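PDB 6ABJ: D-lactate dehydrogenase (Fermentative) from Pseudomonas aeruginosa, which interconverts pyruvate and D-lactate using NADH/NAD+, as a tetrameric member of the D-isomer specific 2-hydroxyacid dehydrogenase family. Local coordinates for residues A258-L263 with L301-V306; D274-E279 with D294-R299. All coordinates share one frame; numbering follows the deposited sequence.

Contact 1: A258-L263 with L301-V306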
ATOM      1  N   ALA B 258     -12.433  19.888 -13.859  1.00 35.35           N
ATOM      2  CA  ALA B 258     -13.735  19.342 -14.345  1.00 33.02           C
ATOM      3  C   ALA B 258     -13.846  17.783 -14.296  1.00 32.56           C
ATOM      4  O   ALA B 258     -14.920  17.197 -14.229  1.00 32.38           O
ATOM      5  CB  ALA B 258     -13.915  19.769 -15.814  1.00 35.41           C
ATOM      6  N   LEU B 259     -12.693  17.131 -14.295  1.00 31.88           N
ATOM      7  CA  LEU B 259     -12.658  15.661 -14.202  1.00 30.28           C
ATOM      8  C   LEU B 259     -13.208  15.169 -12.870  1.00 28.33           C
ATOM      9  O   LEU B 259     -13.813  14.126 -12.808  1.00 27.35           O
ATOM     10  CB  LEU B 259     -11.243  15.184 -14.370  1.00 30.42           C
ATOM     11  CG  LEU B 259     -10.497  15.404 -15.695  1.00 31.14           C
ATOM     12  CD1 LEU B 259      -9.069  15.003 -15.597  1.00 35.77           C
ATOM     13  CD2 LEU B 259     -11.157  14.639 -16.769  1.00 32.02           C
ATOM     14  N   ILE B 260     -13.018  15.941 -11.814  1.00 30.19           N
ATOM     15  CA  ILE B 260     -13.409  15.541 -10.496  1.00 29.99           C
ATOM     16  C   ILE B 260     -14.891  15.302 -10.394  1.00 31.40           C
ATOM     17  O   ILE B 260     -15.346  14.312  -9.847  1.00 28.17           O
ATOM     18  CB  ILE B 260     -12.964  16.593  -9.478  1.00 31.96           C
ATOM     19  CG1 ILE B 260     -11.450  16.509  -9.332  1.00 35.46           C
ATOM     20  CG2 ILE B 260     -13.584  16.379  -8.121  1.00 29.58           C
ATOM     21  CD1 ILE B 260     -10.869  17.668  -8.591  1.00 38.95           C
ATOM     22  N   GLU B 261     -15.691  16.273 -10.792  1.00 32.77           N
ATOM     23  CA  GLU B 261     -17.111  16.128 -10.626  1.00 33.00           C
ATOM     24  C   GLU B 261     -17.652  14.984 -11.479  1.00 31.59           C
ATOM     25  O   GLU B 261     -18.551  14.280 -11.030  1.00 30.61           O
ATOM     26  CB  GLU B 261     -17.833  17.481 -10.882  1.00 39.50           C
ATOM     27  CG  GLU B 261     -17.635  18.440  -9.692  1.00 48.47           C
ATOM     28  CD  GLU B 261     -17.988  17.835  -8.306  1.00 54.59           C
ATOM     29  OE1 GLU B 261     -19.105  17.279  -8.125  1.00 61.88           O
ATOM     30  OE2 GLU B 261     -17.165  17.921  -7.359  1.00 53.16           O
ATOM     31  N   ALA B 262     -17.045  14.767 -12.633  1.00 29.54           N
ATOM     32  CA  ALA B 262     -17.406  13.689 -13.568  1.00 31.12           C
ATOM     33  C   ALA B 262     -17.089  12.307 -12.993  1.00 29.62           C
ATOM     34  O   ALA B 262     -17.844  11.384 -13.161  1.00 29.18           O
ATOM     35  CB  ALA B 262     -16.664  13.884 -14.853  1.00 33.00           C
ATOM     36  N   LEU B 263     -15.973  12.226 -12.289  1.00 28.45           N
ATOM     37  CA  LEU B 263     -15.605  11.001 -11.570  1.00 28.58           C
ATOM     38  C   LEU B 263     -16.519  10.796 -10.380  1.00 28.33           C
ATOM     39  O   LEU B 263     -17.011   9.685 -10.169  1.00 30.35           O
ATOM     40  CB  LEU B 263     -14.120  11.051 -11.163  1.00 29.10           C
ATOM     41  CG  LEU B 263     -13.105  10.888 -12.296  1.00 28.25           C
ATOM     42  CD1 LEU B 263     -11.748  11.481 -11.969  1.00 27.30           C
ATOM     43  CD2 LEU B 263     -12.909   9.403 -12.668  1.00 29.32           C
ATOM     44  N   LEU B 301      -5.868  11.696  -7.280  1.00 25.39           N
ATOM     45  CA  LEU B 301      -5.088  10.606  -6.790  1.00 28.95           C
ATOM     46  C   LEU B 301      -5.848   9.600  -5.854  1.00 29.82           C
ATOM     47  O   LEU B 301      -5.473   8.460  -5.827  1.00 34.59           O
ATOM     48  CB  LEU B 301      -3.823  11.056  -6.100  1.00 27.74           C
ATOM     49  CG  LEU B 301      -2.814  11.644  -7.107  1.00 29.31           C
ATOM     50  CD1 LEU B 301      -1.772  12.475  -6.351  1.00 29.53           C
ATOM     51  CD2 LEU B 301      -2.140  10.599  -7.980  1.00 27.67           C
ATOM     52  N   SER B 302      -6.925  10.061  -5.218  1.00 29.25           N
ATOM     53  CA  SER B 302      -7.722   9.309  -4.269  1.00 32.61           C
ATOM     54  C   SER B 302      -8.682   8.279  -4.814  1.00 28.55           C
ATOM     55  O   SER B 302      -9.044   7.307  -4.136  1.00 28.41           O
ATOM     56  CB  SER B 302      -8.614  10.299  -3.501  1.00 35.87           C
ATOM     57  OG  SER B 302      -7.908  11.124  -2.597  1.00 35.07           O
ATOM     58  N   PHE B 303      -9.154   8.552  -6.027  1.00 25.13           N
ATOM     59  CA  PHE B 303     -10.236   7.788  -6.627  1.00 23.56           C
ATOM     60  C   PHE B 303      -9.696   6.397  -6.945  1.00 23.74           C
ATOM     61  O   PHE B 303      -8.552   6.228  -7.380  1.00 22.33           O
ATOM     62  CB  PHE B 303     -10.668   8.396  -7.904  1.00 23.49           C
ATOM     63  CG  PHE B 303     -11.428   9.662  -7.726  1.00 26.40           C
ATOM     64  CD1 PHE B 303     -12.658   9.633  -7.145  1.00 27.93           C
ATOM     65  CD2 PHE B 303     -10.925  10.858  -8.121  1.00 27.34           C
ATOM     66  CE1 PHE B 303     -13.396  10.814  -6.996  1.00 31.62           C
ATOM     67  CE2 PHE B 303     -11.690  12.018  -8.024  1.00 26.89           C
ATOM     68  CZ  PHE B 303     -12.901  11.998  -7.468  1.00 27.80           C
ATOM     69  N   PRO B 304     -10.538   5.404  -6.798  1.00 23.39           N
ATOM     70  CA  PRO B 304     -10.150   4.025  -6.995  1.00 25.50           C
ATOM     71  C   PRO B 304      -9.979   3.689  -8.473  1.00 24.77           C
ATOM     72  O   PRO B 304      -9.413   2.684  -8.792  1.00 28.76           O
ATOM     73  CB  PRO B 304     -11.377   3.237  -6.422  1.00 26.07           C
ATOM     74  CG  PRO B 304     -12.493   4.120  -6.551  1.00 27.04           C
ATOM     75  CD  PRO B 304     -11.860   5.503  -6.172  1.00 27.08           C
ATOM     76  N   ASN B 305     -10.528   4.508  -9.340  1.00 22.87           N
ATOM     77  CA  ASN B 305     -10.609   4.309 -10.768  1.00 21.29           C
ATOM     78  C   ASN B 305      -9.827   5.379 -11.523  1.00 21.50           C
ATOM     79  O   ASN B 305     -10.081   5.651 -12.677  1.00 21.73           O
ATOM     80  CB  ASN B 305     -12.084   4.328 -11.200  1.00 21.58           C
ATOM     81  CG  ASN B 305     -12.865   5.594 -10.712  1.00 23.34           C
ATOM     82  OD1 ASN B 305     -12.511   6.233  -9.730  1.00 23.67           O
ATOM     83  ND2 ASN B 305     -13.953   5.910 -11.413  1.00 23.97           N
ATOM     84  N   VAL B 306      -8.821   5.894 -10.841  1.00 22.23           N
ATOM     85  CA  VAL B 306      -7.800   6.792 -11.432  1.00 22.19           C
ATOM     86  C   VAL B 306      -6.402   6.269 -11.193  1.00 20.81           C
ATOM     87  O   VAL B 306      -6.090   5.861 -10.095  1.00 22.01           O
ATOM     88  CB  VAL B 306      -7.890   8.190 -10.822  1.00 23.17           C
ATOM     89  CG1 VAL B 306      -6.775   9.090 -11.303  1.00 24.14           C
ATOM     90  CG2 VAL B 306      -9.246   8.789 -11.101  1.00 21.97           C
TER
HETATM   91  O   HOH W   1     -16.373   7.441 -11.562  1.00 24.01           O
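L263 and F303 both set CG anti to their own carbonyl carbon, each with chi1 -72°, and the two side chains leave their backbones toward each other across the gap between helix 256-265 and the end of helix 295-302. The leucine comes in over one face of the ring: its CB lies 4.1 Å from the centroid of F303, 13° off the ring normal and shifted toward the CE2-CZ rim, a CH-pi contact. From there the leucine forks. CD1 stays on the same side of the ring as CB, outward of its CD2-CE2 bond, 4.0 Å from F303 CE2, and also meets V306 CG2 at 3.8 Å, while CD2 rests against N305 ND2. I260, one turn earlier, adds a looser touch, its CG2 standing 4.5 Å from F303 CZ. On the other side, F303 to V306 form a type I beta turn that swings the chain from helix 295-302 into strand 306-308, the edge strand of the Rossmann-type sheet within this chain, so the contact ties a helix flanking the NAD-binding sheet to the entry of its last strand. F303 and N305 also pack on P291 of the second subunit. One water joins the segments: it donates to L263 O at 2.7 Å and accepts from N305 ND2 at 2.9 Å. The same ND2 donates to G269 O at the start of strand 268-273, whereas N305 OD1 is buried without a partner in the model. Without a direct hydrogen bond, the segments rely on the apolar fit of L263, and N305 is placed by strand 268-273 instead.

Contact 2: D274-E279 with D294-R299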
ATOM      1  N   ASP B 274      -0.885  10.288 -17.680  1.00 25.27           N
ATOM      2  CA  ASP B 274       0.575  10.347 -17.605  1.00 28.02           C
ATOM      3  C   ASP B 274       1.111  11.796 -17.605  1.00 28.31           C
ATOM      4  O   ASP B 274       2.312  12.001 -17.351  1.00 28.93           O
ATOM      5  CB  ASP B 274       1.228   9.580 -18.749  1.00 27.04           C
ATOM      6  CG  ASP B 274       2.733   9.429 -18.541  1.00 30.74           C
ATOM      7  OD1 ASP B 274       3.155   8.827 -17.516  1.00 25.84           O
ATOM      8  OD2 ASP B 274       3.527   9.914 -19.381  1.00 28.09           O
ATOM      9  N   VAL B 275       0.216  12.753 -17.740  1.00 29.02           N
ATOM     10  CA  VAL B 275       0.585  14.159 -17.755  1.00 33.72           C
ATOM     11  C   VAL B 275      -0.437  14.936 -16.984  1.00 35.27           C
ATOM     12  O   VAL B 275      -1.601  14.494 -16.802  1.00 33.37           O
ATOM     13  CB  VAL B 275       0.694  14.698 -19.224  1.00 33.25           C
ATOM     14  CG1 VAL B 275       1.762  13.932 -20.015  1.00 34.78           C
ATOM     15  CG2 VAL B 275      -0.624  14.582 -19.902  1.00 36.78           C
ATOM     16  N   TYR B 276      -0.013  16.105 -16.541  1.00 33.22           N
ATOM     17  CA  TYR B 276      -0.851  16.976 -15.718  1.00 34.96           C
ATOM     18  C   TYR B 276      -0.365  18.422 -15.934  1.00 37.28           C
ATOM     19  O   TYR B 276       0.829  18.677 -16.101  1.00 39.45           O
ATOM     20  CB  TYR B 276      -0.763  16.548 -14.276  1.00 33.87           C
ATOM     21  CG  TYR B 276      -1.578  17.350 -13.336  1.00 34.32           C
ATOM     22  CD1 TYR B 276      -2.965  17.292 -13.359  1.00 34.85           C
ATOM     23  CD2 TYR B 276      -0.977  18.151 -12.382  1.00 33.97           C
ATOM     24  CE1 TYR B 276      -3.727  18.054 -12.467  1.00 34.18           C
ATOM     25  CE2 TYR B 276      -1.738  18.888 -11.490  1.00 33.67           C
ATOM     26  CZ  TYR B 276      -3.098  18.853 -11.551  1.00 32.79           C
ATOM     27  OH  TYR B 276      -3.888  19.616 -10.692  1.00 36.97           O
ATOM     28  N   GLU B 277      -1.312  19.330 -15.969  1.00 40.48           N
ATOM     29  CA  GLU B 277      -1.024  20.712 -16.342  1.00 45.41           C
ATOM     30  C   GLU B 277      -0.047  21.351 -15.360  1.00 47.62           C
ATOM     31  O   GLU B 277       0.885  22.010 -15.792  1.00 46.36           O
ATOM     32  CB  GLU B 277      -2.330  21.478 -16.430  1.00 44.22           C
ATOM     33  CG  GLU B 277      -2.181  22.925 -16.875  1.00 48.67           C
ATOM     34  CD  GLU B 277      -3.506  23.535 -17.288  1.00 48.45           C
ATOM     35  OE1 GLU B 277      -4.575  22.922 -17.172  1.00 50.28           O
ATOM     36  OE2 GLU B 277      -3.478  24.657 -17.766  1.00 57.44           O
ATOM     37  N   GLU B 278      -0.132  21.087 -14.077  1.00 50.86           N
ATOM     38  CA  GLU B 278       0.903  21.686 -13.261  1.00 63.31           C
ATOM     39  C   GLU B 278       2.247  20.863 -13.178  1.00 63.51           C
ATOM     40  O   GLU B 278       3.086  21.184 -12.333  1.00 62.98           O
ATOM     41  CB  GLU B 278       0.371  22.018 -11.866  1.00 64.79           C
ATOM     42  CG  GLU B 278      -1.061  22.533 -11.863  1.00 65.96           C
ATOM     43  CD  GLU B 278      -1.220  23.867 -12.572  1.00 74.05           C
ATOM     44  OE1 GLU B 278      -0.193  24.476 -12.944  1.00 66.18           O
ATOM     45  OE2 GLU B 278      -2.375  24.310 -12.755  1.00 75.24           O
ATOM     46  N   GLU B 279       2.475  19.847 -14.038  1.00 58.05           N
ATOM     47  CA  GLU B 279       3.469  18.812 -13.759  1.00 52.11           C
ATOM     48  C   GLU B 279       4.954  19.188 -13.521  1.00 52.40           C
ATOM     49  O   GLU B 279       5.608  18.585 -12.671  1.00 46.00           O
ATOM     50  CB  GLU B 279       3.397  17.710 -14.803  1.00 49.00           C
ATOM     51  CG  GLU B 279       4.025  18.036 -16.130  1.00 47.01           C
ATOM     52  CD  GLU B 279       3.927  16.890 -17.078  1.00 43.49           C
ATOM     53  OE1 GLU B 279       2.803  16.434 -17.323  1.00 38.78           O
ATOM     54  OE2 GLU B 279       4.947  16.460 -17.605  1.00 43.95           O
ATOM     55  N   ASP B 294      -1.608  20.926  -4.189  1.00 34.52           N
ATOM     56  CA  ASP B 294      -2.620  20.959  -5.231  1.00 35.77           C
ATOM     57  C   ASP B 294      -3.867  20.160  -4.898  1.00 35.39           C
ATOM     58  O   ASP B 294      -3.836  18.930  -4.916  1.00 32.43           O
ATOM     59  CB  ASP B 294      -1.962  20.398  -6.497  1.00 35.80           C
ATOM     60  CG  ASP B 294      -2.802  20.566  -7.737  1.00 39.02           C
ATOM     61  OD1 ASP B 294      -4.045  20.584  -7.621  1.00 45.15           O
ATOM     62  OD2 ASP B 294      -2.205  20.660  -8.829  1.00 40.72           O
ATOM     63  N   ASP B 295      -4.964  20.858  -4.609  1.00 33.91           N
ATOM     64  CA  ASP B 295      -6.202  20.219  -4.213  1.00 36.40           C
ATOM     65  C   ASP B 295      -6.778  19.285  -5.284  1.00 34.17           C
ATOM     66  O   ASP B 295      -7.308  18.204  -4.987  1.00 34.40           O
ATOM     67  CB  ASP B 295      -7.261  21.279  -3.901  1.00 37.36           C
ATOM     68  CG  ASP B 295      -6.964  22.090  -2.631  1.00 39.98           C
ATOM     69  OD1 ASP B 295      -6.117  21.712  -1.802  1.00 36.80           O
ATOM     70  OD2 ASP B 295      -7.625  23.124  -2.469  1.00 38.09           O
ATOM     71  N   VAL B 296      -6.658  19.703  -6.538  1.00 36.22           N
ATOM     72  CA  VAL B 296      -7.230  18.977  -7.656  1.00 33.53           C
ATOM     73  C   VAL B 296      -6.489  17.642  -7.882  1.00 32.21           C
ATOM     74  O   VAL B 296      -7.096  16.605  -7.889  1.00 29.86           O
ATOM     75  CB  VAL B 296      -7.208  19.827  -8.910  1.00 33.93           C
ATOM     76  CG1 VAL B 296      -7.609  19.000 -10.120  1.00 33.62           C
ATOM     77  CG2 VAL B 296      -8.170  20.988  -8.720  1.00 36.39           C
ATOM     78  N   LEU B 297      -5.177  17.701  -8.034  1.00 29.75           N
ATOM     79  CA  LEU B 297      -4.382  16.507  -8.129  1.00 29.65           C
ATOM     80  C   LEU B 297      -4.576  15.612  -6.919  1.00 29.21           C
ATOM     81  O   LEU B 297      -4.661  14.422  -7.081  1.00 25.91           O
ATOM     82  CB  LEU B 297      -2.883  16.832  -8.252  1.00 31.38           C
ATOM     83  CG  LEU B 297      -1.953  15.659  -8.460  1.00 32.74           C
ATOM     84  CD1 LEU B 297      -2.307  14.921  -9.727  1.00 35.06           C
ATOM     85  CD2 LEU B 297      -0.500  16.098  -8.548  1.00 36.71           C
ATOM     86  N   ALA B 298      -4.599  16.176  -5.709  1.00 26.91           N
ATOM     87  CA  ALA B 298      -4.765  15.320  -4.513  1.00 26.83           C
ATOM     88  C   ALA B 298      -6.102  14.512  -4.605  1.00 26.88           C
ATOM     89  O   ALA B 298      -6.177  13.303  -4.224  1.00 25.39           O
ATOM     90  CB  ALA B 298      -4.708  16.117  -3.238  1.00 26.90           C
ATOM     91  N   ARG B 299      -7.113  15.160  -5.087  1.00 25.94           N
ATOM     92  CA  ARG B 299      -8.435  14.550  -5.168  1.00 28.60           C
ATOM     93  C   ARG B 299      -8.434  13.473  -6.265  1.00 29.32           C
ATOM     94  O   ARG B 299      -8.948  12.389  -6.052  1.00 27.42           O
ATOM     95  CB  ARG B 299      -9.523  15.585  -5.449  1.00 30.16           C
ATOM     96  CG  ARG B 299     -10.943  15.007  -5.472  1.00 30.59           C
ATOM     97  CD  ARG B 299     -11.312  14.508  -4.118  1.00 30.17           C
ATOM     98  NE  ARG B 299     -12.758  14.495  -3.880  1.00 30.46           N
ATOM     99  CZ  ARG B 299     -13.521  13.425  -3.638  1.00 31.59           C
ATOM    100  NH1 ARG B 299     -13.037  12.193  -3.659  1.00 31.05           N
ATOM    101  NH2 ARG B 299     -14.805  13.584  -3.412  1.00 31.82           N
TER
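Y276 and D294 meet tip to tip, phenol against carboxylate, with the ring and carboxylate planes turned 47° apart. The tyrosine donates from OH to D294 OD2 at 2.7 Å, reaching that oxygen on its syn side and 28° out of the carboxylate plane; seen from the ring, OD2 sits at the edge, in plane. L297 crosses the ring obliquely and lays CD1 over the centre of one face, 4.2 Å from the Y276 centroid and directly on the ring normal, a CH-pi contact, while its CB touches Y276 CZ at 3.9 Å. With CG anti to the backbone N (chi1 -171°), D294 turns its carboxylate back over the first turn of helix 295-302 as the N-cap. OD1 takes L297 N at 3.1 Å from well above the carboxylate plane and V296 N more weakly, leaving OD2 to the phenol. This joins the loop after strand 268-273 of the Rossmann-type NAD-binding domain, a loop that carries the NADH-binding residue D274, to the start of the next helix. Y276 begins a type I turn closed by E279, whose OE1 accepts from Y276 N at 2.9 Å through its anti lone pair. V296 CB flanks Y276 OH at 3.8 Å.

Both contacts draw on helix 295-302, contact 2 at its N-terminus and contact 1 at its C-terminal end, with their centres 11 Å apart. They meet where I260 of contact 1 packs on V296 and R299 of contact 2, so helix 256-265 borders both. Contact 1 is the more buried and almost wholly apolar, packing helix 256-265 against the turn into strand 306-308. Contact 2 is only partly buried, with E278 exposed, and pairs its ring packing with a direct hydrogen bond to a helix cap, from the loop that also carries the NADH-binding residue D274. Each also reaches the second subunit, contact 1 by packing, contact 2 by salt bridges from D295 and R299 to R299 and D295 of that subunit.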